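Local coordinates for DUF5618 domain-containing protein (Dyadobacter fermentans, PDB 3MFN) that is of unknown function but folds as a compact, mostly helical domain and pairs with a second copy of itself in the crystal, at residues Ala69-Thr72 against Ala73-Val77; Val95-Tyr98 against Lys99-Ala103; Arg141-Ile144 against Ile145-Val149. All coordinates share one frame; numbering follows the deposited sequence.

The three interactions follow one another along the chain, each within one helix: interaction 1 in helix 63-85, interaction 2 in the short helix 95-103 and interaction 3 in helix 132-153. Interaction 1 lies nearest the middle of the chain, its centre about 13 Å from that of interaction 3 and about 17 Å from that of interaction 2. Val77 joins the first to the third, Val77 CG2 lying 3.6 Å from Ala142 CB. Leu102 joins the second to the third by packing on the Trp148 ring, the two centres being about 15 Å apart. The long helices thus share a hydrophobic core, and helix 95-103 packs against it from the periphery.

Interaction 1. Residues Ala69-Thr72 against Ala73-Val77; sequences AGHT and AYSGV
Ser75 sets its hydroxyl over one face of the His71 imidazole, where OG stands 3.3 Å above the ring plane, displaced toward the rim. The two residues are one turn apart in the middle of helix 63-85. With OG turned back beside its own backbone N (chi1 -65°), the hydroxyl comes within 2.7 Å of His71 O and donates a hydrogen bond to it from above the carbonyl plane. The same oxygen accepts the regular helical bond from Ser75 N, also 2.7 Å to His71 O. A small serine can thus tuck its polar end against the helix, its side chain touching Tyr41 of helix 34-52.

Thr72 follows the same rule with the preceding turn: its OG1 bonds to Met68 O. Ala69 and Ala73 also meet helix 34-52, through their methyls, at Leu49, Leu42 and Ala45, and Ala73 touches Leu120 and Phe139 as well; small residues here are consistent with close packing. Gly70 has no side chain at all, and Tyr74 N lies 3.0 Å from Gly70 O in a helical bond. Tyr74 sends its ring among Phe113, Val116 and Tyr117 of helix 107-126, its side chain near a bound acetate, probably from the crystallisation liquor. The chemistry implies a helix whose serine and threonine hydroxyls are satisfied by its own carbonyls, while its alanines offer only methyls to the bundle.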
ATOM      1  N   ALA A  69       0.611  14.711   3.892  1.00 16.17           N
ATOM      2  CA  ALA A  69       1.708  13.970   4.479  1.00 16.81           C
ATOM      3  C   ALA A  69       2.352  13.071   3.491  1.00 16.06           C
ATOM      4  O   ALA A  69       3.560  12.979   3.429  1.00 16.33           O
ATOM      5  CB  ALA A  69       1.294  13.166   5.720  1.00 14.38           C
ATOM      6  N   GLY A  70       1.560  12.339   2.733  1.00 16.74           N
ATOM      7  CA  GLY A  70       2.142  11.520   1.713  1.00 14.22           C
ATOM      8  C   GLY A  70       2.979  12.256   0.703  1.00 14.29           C
ATOM      9  O   GLY A  70       4.063  11.777   0.299  1.00 14.19           O
ATOM     10  N   HIS A  71       2.443  13.363   0.196  1.00 14.99           N
ATOM     11  CA  HIS A  71       3.129  14.135  -0.807  1.00 15.04           C
ATOM     12  C   HIS A  71       4.458  14.688  -0.254  1.00 15.71           C
ATOM     13  O   HIS A  71       5.551  14.551  -0.900  1.00 16.81           O
ATOM     14  CB  HIS A  71       2.259  15.285  -1.283  1.00 15.50           C
ATOM     15  CG  HIS A  71       2.926  16.117  -2.300  1.00 17.18           C
ATOM     16  ND1 HIS A  71       3.217  15.633  -3.556  1.00 18.93           N
ATOM     17  CD2 HIS A  71       3.496  17.346  -2.215  1.00 16.37           C
ATOM     18  CE1 HIS A  71       3.893  16.551  -4.220  1.00 21.89           C
ATOM     19  NE2 HIS A  71       4.023  17.622  -3.443  1.00 20.69           N
ATOM     20  N   THR A  72       4.395  15.194   0.976  1.00 15.06           N
ATOM     21  CA  THR A  72       5.546  15.746   1.627  1.00 15.97           C
ATOM     22  C   THR A  72       6.646  14.673   1.853  1.00 16.88           C
ATOM     23  O   THR A  72       7.867  14.908   1.513  1.00 17.30           O
ATOM     24  CB  THR A  72       5.142  16.405   2.961  1.00 17.04           C
ATOM     25  OG1 THR A  72       4.183  17.399   2.694  1.00 17.58           O
ATOM     26  CG2 THR A  72       6.334  17.098   3.666  1.00 16.42           C
ATOM     27  N   ALA A  73       6.256  13.528   2.417  1.00 16.62           N
ATOM     28  CA  ALA A  73       7.219  12.420   2.595  1.00 15.99           C
ATOM     29  C   ALA A  73       7.839  11.965   1.277  1.00 16.15           C
ATOM     30  O   ALA A  73       9.048  11.837   1.180  1.00 17.40           O
ATOM     31  CB  ALA A  73       6.571  11.223   3.312  1.00 16.15           C
ATOM     32  N   TYR A  74       7.023  11.722   0.263  1.00 16.48           N
ATOM     33  CA  TYR A  74       7.481  11.364  -1.039  1.00 15.66           C
ATOM     34  C   TYR A  74       8.392  12.429  -1.672  1.00 17.88           C
ATOM     35  O   TYR A  74       9.446  12.064  -2.225  1.00 15.82           O
ATOM     36  CB  TYR A  74       6.328  11.084  -1.973  1.00 17.02           C
ATOM     37  CG  TYR A  74       6.759  10.559  -3.340  1.00 15.13           C
ATOM     38  CD1 TYR A  74       7.380   9.329  -3.451  1.00 17.67           C
ATOM     39  CD2 TYR A  74       6.524  11.290  -4.510  1.00 17.32           C
ATOM     40  CE1 TYR A  74       7.756   8.841  -4.673  1.00 15.55           C
ATOM     41  CE2 TYR A  74       6.863  10.789  -5.746  1.00 21.97           C
ATOM     42  CZ  TYR A  74       7.497   9.574  -5.807  1.00 19.35           C
ATOM     43  OH  TYR A  74       7.891   9.097  -6.989  1.00 25.05           O
ATOM     44  N   SER A  75       8.051  13.711  -1.541  1.00 16.99           N
ATOM     45  CA  SER A  75       8.862  14.815  -2.072  1.00 17.40           C
ATOM     46  C   SER A  75      10.224  14.835  -1.348  1.00 18.94           C
ATOM     47  O   SER A  75      11.257  15.172  -1.939  1.00 18.83           O
ATOM     48  CB  SER A  75       8.116  16.148  -1.877  1.00 17.60           C
ATOM     49  OG  SER A  75       6.921  16.140  -2.656  1.00 18.59           O
ATOM     50  N   GLY A  76      10.229  14.439  -0.079  1.00 18.83           N
ATOM     51  CA  GLY A  76      11.490  14.286   0.660  1.00 18.92           C
ATOM     52  C   GLY A  76      12.428  13.300   0.017  1.00 18.91           C
ATOM     53  O   GLY A  76      13.613  13.576  -0.216  1.00 18.45           O
ATOM     54  N   VAL A  77      11.901  12.104  -0.260  1.00 19.11           N
ATOM     55  CA  VAL A  77      12.642  11.074  -0.922  1.00 17.53           C
ATOM     56  C   VAL A  77      13.156  11.584  -2.275  1.00 18.09           C
ATOM     57  O   VAL A  77      14.353  11.399  -2.610  1.00 18.27           O
ATOM     58  CB  VAL A  77      11.787   9.789  -1.112  1.00 17.11           C
ATOM     59  CG1 VAL A  77      12.578   8.698  -1.947  1.00 16.39           C
ATOM     60  CG2 VAL A  77      11.307   9.294   0.192  1.00 14.89           C
TER

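Interaction 2. Residues Val95-Tyr98 against Lys99-Ala103; sequences VDWY and KSNLA
Trp97 O is gripped by two donors of Asn101, one turn on in the short helix 95-103 that packs beside the helical core. Asn101 N gives the usual helical bond, 3.2 Å to Trp97 O, while Asn101 ND2, also 3.2 Å from Trp97 O, comes from the opposite face of the carbonyl plane with a bent N-H...O angle of 137°. The same amide nitrogen lies over the centre of the indole, 3.1 Å above its plane, with the two flat groups turned 71° apart. Asparagine suits the place because its short arm lets one nitrogen serve the carbonyl and face the ring together.

In Trp97, CG lies beside the carbonyl carbon (chi1 -170°), and the ring end comes back nearer the following turn, under Asn101 ND2 and onto Phe85. Trp97 CE3 also sits 3.7 Å above the plane of the Tyr98 ring, over its centre, while Tyr98 CE1 meets the indole edge. An alanine at Trp97 would leave the carbonyl bonds possible but is likely to strip the Asn101 amide of its ring, setting it freer to turn, and to uncover one face of Tyr98 and part of Phe85.

Tyr98 is buried; its OH bonds to Asp82 OD1 and its side chain touches Leu78, while Leu102 touches Phe85 and Phe113. The lysine's aliphatic stem packs too: Lys99 CD rests 3.7 Å from Val95 CG2. Beyond it amine and carboxylate run alongside, opposite charges too distant for a salt bridge, with Lys99 NZ 4.0 Å from Asp96 OD1.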
ATOM      1  N   VAL A  95       8.275   9.163 -12.398  1.00 28.79           N
ATOM      2  CA  VAL A  95       8.640   7.975 -11.672  1.00 28.82           C
ATOM      3  C   VAL A  95       9.588   7.122 -12.478  1.00 27.81           C
ATOM      4  O   VAL A  95      10.480   6.537 -11.900  1.00 28.35           O
ATOM      5  CB  VAL A  95       7.428   7.133 -11.243  1.00 28.49           C
ATOM      6  CG1 VAL A  95       6.722   6.501 -12.467  1.00 30.39           C
ATOM      7  CG2 VAL A  95       7.896   6.014 -10.252  1.00 27.95           C
ATOM      8  N   ASP A  96       9.411   7.063 -13.792  1.00 27.32           N
ATOM      9  CA  ASP A  96      10.285   6.233 -14.639  1.00 28.89           C
ATOM     10  C   ASP A  96      11.749   6.725 -14.641  1.00 27.42           C
ATOM     11  O   ASP A  96      12.654   5.926 -14.697  1.00 27.11           O
ATOM     12  CB  ASP A  96       9.721   6.127 -16.079  1.00 30.27           C
ATOM     13  CG  ASP A  96       8.366   5.414 -16.090  1.00 35.19           C
ATOM     14  OD1 ASP A  96       8.252   4.369 -15.412  1.00 41.05           O
ATOM     15  OD2 ASP A  96       7.415   5.920 -16.714  1.00 41.95           O
ATOM     16  N   TRP A  97      11.966   8.034 -14.528  1.00 26.28           N
ATOM     17  CA  TRP A  97      13.301   8.543 -14.427  1.00 25.66           C
ATOM     18  C   TRP A  97      13.978   8.037 -13.153  1.00 24.77           C
ATOM     19  O   TRP A  97      15.142   7.608 -13.182  1.00 25.92           O
ATOM     20  CB  TRP A  97      13.287  10.049 -14.491  1.00 25.60           C
ATOM     21  CG  TRP A  97      14.611  10.608 -14.626  1.00 29.47           C
ATOM     22  CD1 TRP A  97      15.364  10.701 -15.796  1.00 28.95           C
ATOM     23  CD2 TRP A  97      15.422  11.121 -13.590  1.00 31.22           C
ATOM     24  NE1 TRP A  97      16.562  11.246 -15.530  1.00 30.13           N
ATOM     25  CE2 TRP A  97      16.638  11.523 -14.185  1.00 30.45           C
ATOM     26  CE3 TRP A  97      15.255  11.270 -12.205  1.00 30.56           C
ATOM     27  CZ2 TRP A  97      17.667  12.112 -13.460  1.00 30.42           C
ATOM     28  CZ3 TRP A  97      16.291  11.823 -11.482  1.00 32.00           C
ATOM     29  CH2 TRP A  97      17.495  12.232 -12.123  1.00 33.38           C
ATOM     30  N   TYR A  98      13.278   8.015 -12.035  1.00 23.40           N
ATOM     31  CA  TYR A  98      13.909   7.541 -10.779  1.00 23.43           C
ATOM     32  C   TYR A  98      14.146   6.056 -10.863  1.00 23.28           C
ATOM     33  O   TYR A  98      15.219   5.572 -10.479  1.00 22.26           O
ATOM     34  CB  TYR A  98      13.074   7.893  -9.531  1.00 23.68           C
ATOM     35  CG  TYR A  98      12.935   9.390  -9.391  1.00 22.41           C
ATOM     36  CD1 TYR A  98      13.914  10.110  -8.796  1.00 22.07           C
ATOM     37  CD2 TYR A  98      11.863  10.062  -9.899  1.00 22.47           C
ATOM     38  CE1 TYR A  98      13.825  11.460  -8.674  1.00 23.98           C
ATOM     39  CE2 TYR A  98      11.767  11.427  -9.792  1.00 20.86           C
ATOM     40  CZ  TYR A  98      12.743  12.112  -9.162  1.00 22.59           C
ATOM     41  OH  TYR A  98      12.722  13.497  -9.033  1.00 24.68           O
ATOM     42  N   LYS A  99      13.198   5.326 -11.422  1.00 24.25           N
ATOM     43  CA  LYS A  99      13.365   3.835 -11.496  1.00 25.07           C
ATOM     44  C   LYS A  99      14.535   3.396 -12.395  1.00 25.88           C
ATOM     45  O   LYS A  99      15.317   2.478 -12.063  1.00 25.17           O
ATOM     46  CB  LYS A  99      12.069   3.204 -12.002  1.00 25.57           C
ATOM     47  CG  LYS A  99      10.904   3.286 -10.935  1.00 27.04           C
ATOM     48  CD  LYS A  99       9.502   2.950 -11.512  1.00 28.55           C
ATOM     49  CE  LYS A  99       9.388   1.533 -12.036  1.00 35.79           C
ATOM     50  NZ  LYS A  99       8.169   1.258 -12.892  1.00 36.41           N
ATOM     51  N   SER A 100      14.650   4.017 -13.555  1.00 27.05           N
ATOM     52  CA  SER A 100      15.694   3.578 -14.482  1.00 28.60           C
ATOM     53  C   SER A 100      17.068   3.983 -13.901  1.00 27.98           C
ATOM     54  O   SER A 100      18.010   3.194 -13.973  1.00 27.57           O
ATOM     55  CB  SER A 100      15.410   4.089 -15.900  1.00 29.12           C
ATOM     56  OG  SER A 100      15.849   5.412 -16.076  1.00 32.97           O
ATOM     57  N   ASN A 101      17.155   5.136 -13.202  1.00 27.55           N
ATOM     58  CA  ASN A 101      18.396   5.493 -12.493  1.00 27.56           C
ATOM     59  C   ASN A 101      18.737   4.505 -11.359  1.00 28.49           C
ATOM     60  O   ASN A 101      19.900   4.148 -11.158  1.00 28.17           O
ATOM     61  CB  ASN A 101      18.403   6.963 -11.988  1.00 27.50           C
ATOM     62  CG  ASN A 101      18.910   7.941 -13.032  1.00 26.64           C
ATOM     63  OD1 ASN A 101      20.044   7.849 -13.464  1.00 32.78           O
ATOM     64  ND2 ASN A 101      18.087   8.853 -13.450  1.00 26.65           N
ATOM     65  N   LEU A 102      17.723   4.015 -10.653  1.00 29.12           N
ATOM     66  CA  LEU A 102      17.950   3.079  -9.579  1.00 30.16           C
ATOM     67  C   LEU A 102      18.184   1.657 -10.084  1.00 31.53           C
ATOM     68  O   LEU A 102      18.831   0.865  -9.413  1.00 31.46           O
ATOM     69  CB  LEU A 102      16.785   3.093  -8.588  1.00 30.24           C
ATOM     70  CG  LEU A 102      16.617   4.358  -7.722  1.00 29.42           C
ATOM     71  CD1 LEU A 102      15.234   4.375  -7.088  1.00 24.62           C
ATOM     72  CD2 LEU A 102      17.754   4.416  -6.671  1.00 27.83           C
ATOM     73  N   ALA A 103      17.662   1.315 -11.250  1.00 33.08           N
ATOM     74  CA  ALA A 103      17.861  -0.017 -11.754  1.00 34.47           C
ATOM     75  C   ALA A 103      19.360  -0.222 -12.069  1.00 36.55           C
ATOM     76  O   ALA A 103      19.902  -1.276 -11.771  1.00 36.62           O
ATOM     77  CB  ALA A 103      16.980  -0.277 -12.935  1.00 34.29           C
TER

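Interaction 3. Residues Arg141-Ile144 against Ile145-Val149; sequences RAEI and IIDWV
Ile144 and Ile145, the neighbours with the most surface buried here, branch from adjacent positions of helix 132-153, a long member of the helical bundle, and Glu143 comes next. The carbonyl of Ile144 takes the helical bond from Trp148 N, 3.0 Å from Ile144 O. Ile145 turns to the core, wedged among Val77 and Leu81 of helix 63-85 and Ile109 and Thr112 of helix 107-126; its CG1, anti to the carbonyl carbon (chi1 -64°), passes 3.5 Å from Arg141 O. A branched aliphatic chain suits a site pressed between two helices.

Arg141, one turn before Ile145, leads away to the second subunit, where it forms salt bridges with Asp131 and Glu133 of that copy. Glu143 touches Lys39 and Leu42 of helix 34-52. It is modelled in two conformers, and in one of them its carboxylate crosses near that of Asp147, a like-charged approach that remains doubtful. The backbone there is regular, Asp147 N lying 2.9 Å from Glu143 O. Ile146 packs on Val35 and Ala38 of helix 34-52, and its CG1 lies 3.5 Å from Ala142 O.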
ATOM      1  N   ARG A 141      10.595   2.571   4.563  1.00 23.32           N
ATOM      2  CA  ARG A 141      11.170   2.370   3.205  1.00 21.84           C
ATOM      3  C   ARG A 141      11.803   3.679   2.705  1.00 21.80           C
ATOM      4  O   ARG A 141      12.908   3.674   2.160  1.00 22.51           O
ATOM      5  CB  ARG A 141      10.128   1.905   2.208  1.00 22.58           C
ATOM      6  CG  ARG A 141       9.420   0.630   2.591  1.00 23.72           C
ATOM      7  CD  ARG A 141      10.271  -0.581   2.479  1.00 24.88           C
ATOM      8  NE  ARG A 141       9.467  -1.733   2.867  1.00 26.38           N
ATOM      9  CZ  ARG A 141       9.462  -2.269   4.086  1.00 28.16           C
ATOM     10  NH1 ARG A 141      10.180  -1.738   5.074  1.00 28.72           N
ATOM     11  NH2 ARG A 141       8.703  -3.316   4.336  1.00 25.79           N
ATOM     12  N   ALA A 142      11.125   4.784   2.967  1.00 21.60           N
ATOM     13  CA  ALA A 142      11.576   6.143   2.644  1.00 22.13           C
ATOM     14  C   ALA A 142      12.888   6.465   3.365  1.00 22.93           C
ATOM     15  O   ALA A 142      13.792   6.949   2.736  1.00 22.67           O
ATOM     16  CB  ALA A 142      10.540   7.140   3.029  1.00 21.62           C
ATOM     17  N   GLU A 143      13.014   6.187   4.668  1.00 24.09           N
ATOM     18  CA  GLU A 143      14.271   6.425   5.358  0.60 24.62           C
ATOM     19  C   GLU A 143      15.384   5.525   4.815  1.00 24.26           C
ATOM     20  O   GLU A 143      16.535   5.905   4.783  1.00 24.39           O
ATOM     21  CB  GLU A 143      14.116   6.230   6.874  0.60 25.72           C
ATOM     22  CG  GLU A 143      15.369   6.539   7.669  0.60 27.29           C
ATOM     23  CD  GLU A 143      15.575   8.052   7.931  0.60 31.57           C
ATOM     24  OE1 GLU A 143      14.687   8.876   7.594  0.60 33.67           O
ATOM     25  OE2 GLU A 143      16.609   8.407   8.545  0.60 33.00           O
ATOM     26  N   ILE A 144      15.026   4.321   4.361  1.00 24.82           N
ATOM     27  CA  ILE A 144      15.990   3.439   3.730  1.00 23.80           C
ATOM     28  C   ILE A 144      16.591   4.067   2.500  1.00 23.34           C
ATOM     29  O   ILE A 144      17.809   4.012   2.278  1.00 23.56           O
ATOM     30  CB  ILE A 144      15.411   2.039   3.386  1.00 24.72           C
ATOM     31  CG1 ILE A 144      15.290   1.171   4.644  1.00 26.69           C
ATOM     32  CG2 ILE A 144      16.338   1.305   2.417  1.00 22.95           C
ATOM     33  CD1 ILE A 144      14.467  -0.168   4.400  1.00 29.44           C
ATOM     34  N   ILE A 145      15.750   4.692   1.704  1.00 23.53           N
ATOM     35  CA  ILE A 145      16.210   5.324   0.473  1.00 23.77           C
ATOM     36  C   ILE A 145      17.052   6.554   0.791  1.00 23.16           C
ATOM     37  O   ILE A 145      18.068   6.810   0.150  1.00 22.85           O
ATOM     38  CB  ILE A 145      15.033   5.784  -0.449  1.00 23.91           C
ATOM     39  CG1 ILE A 145      14.208   4.593  -0.936  1.00 24.19           C
ATOM     40  CG2 ILE A 145      15.598   6.552  -1.638  1.00 24.20           C
ATOM     41  CD1 ILE A 145      15.043   3.550  -1.742  1.00 21.37           C
ATOM     42  N   ILE A 146      16.641   7.334   1.783  1.00 23.41           N
ATOM     43  CA  ILE A 146      17.423   8.534   2.113  1.00 22.28           C
ATOM     44  C   ILE A 146      18.793   8.125   2.658  1.00 22.69           C
ATOM     45  O   ILE A 146      19.792   8.743   2.304  1.00 21.73           O
ATOM     46  CB  ILE A 146      16.692   9.454   3.069  1.00 23.37           C
ATOM     47  CG1 ILE A 146      15.452  10.011   2.367  1.00 22.24           C
ATOM     48  CG2 ILE A 146      17.685  10.536   3.546  1.00 20.71           C
ATOM     49  CD1 ILE A 146      14.387  10.675   3.214  1.00 24.39           C
ATOM     50  N   ASP A 147      18.853   7.081   3.476  1.00 22.83           N
ATOM     51  CA  ASP A 147      20.132   6.624   4.016  1.00 24.32           C
ATOM     52  C   ASP A 147      21.003   6.065   2.911  1.00 24.05           C
ATOM     53  O   ASP A 147      22.215   6.245   2.925  1.00 25.16           O
ATOM     54  CB  ASP A 147      19.954   5.519   5.057  1.00 25.27           C
ATOM     55  CG  ASP A 147      19.294   5.993   6.337  1.00 29.61           C
ATOM     56  OD1 ASP A 147      19.093   7.229   6.583  1.00 35.57           O
ATOM     57  OD2 ASP A 147      18.959   5.082   7.127  1.00 36.39           O
ATOM     58  N   TRP A 148      20.400   5.383   1.944  1.00 24.05           N
ATOM     59  CA  TRP A 148      21.175   4.864   0.818  1.00 23.22           C
ATOM     60  C   TRP A 148      21.887   6.019   0.082  1.00 22.70           C
ATOM     61  O   TRP A 148      23.092   5.949  -0.222  1.00 22.39           O
ATOM     62  CB  TRP A 148      20.246   4.093  -0.129  1.00 24.21           C
ATOM     63  CG  TRP A 148      20.916   3.583  -1.345  1.00 24.06           C
ATOM     64  CD1 TRP A 148      21.605   2.412  -1.471  1.00 27.57           C
ATOM     65  CD2 TRP A 148      20.939   4.198  -2.642  1.00 25.76           C
ATOM     66  NE1 TRP A 148      22.043   2.254  -2.774  1.00 24.87           N
ATOM     67  CE2 TRP A 148      21.643   3.333  -3.507  1.00 23.90           C
ATOM     68  CE3 TRP A 148      20.384   5.374  -3.174  1.00 27.29           C
ATOM     69  CZ2 TRP A 148      21.870   3.634  -4.851  1.00 24.50           C
ATOM     70  CZ3 TRP A 148      20.608   5.671  -4.528  1.00 25.05           C
ATOM     71  CH2 TRP A 148      21.355   4.798  -5.344  1.00 23.15           C
ATOM     72  N   VAL A 149      21.154   7.088  -0.190  1.00 21.68           N
ATOM     73  CA  VAL A 149      21.721   8.312  -0.778  1.00 21.63           C
ATOM     74  C   VAL A 149      22.852   8.880   0.063  1.00 23.46           C
ATOM     75  O   VAL A 149      23.974   9.041  -0.435  1.00 22.76           O
ATOM     76  CB  VAL A 149      20.636   9.390  -1.004  1.00 21.96           C
ATOM     77  CG1 VAL A 149      21.248  10.733  -1.346  1.00 20.25           C
ATOM     78  CG2 VAL A 149      19.651   8.927  -2.134  1.00 18.06           C
TER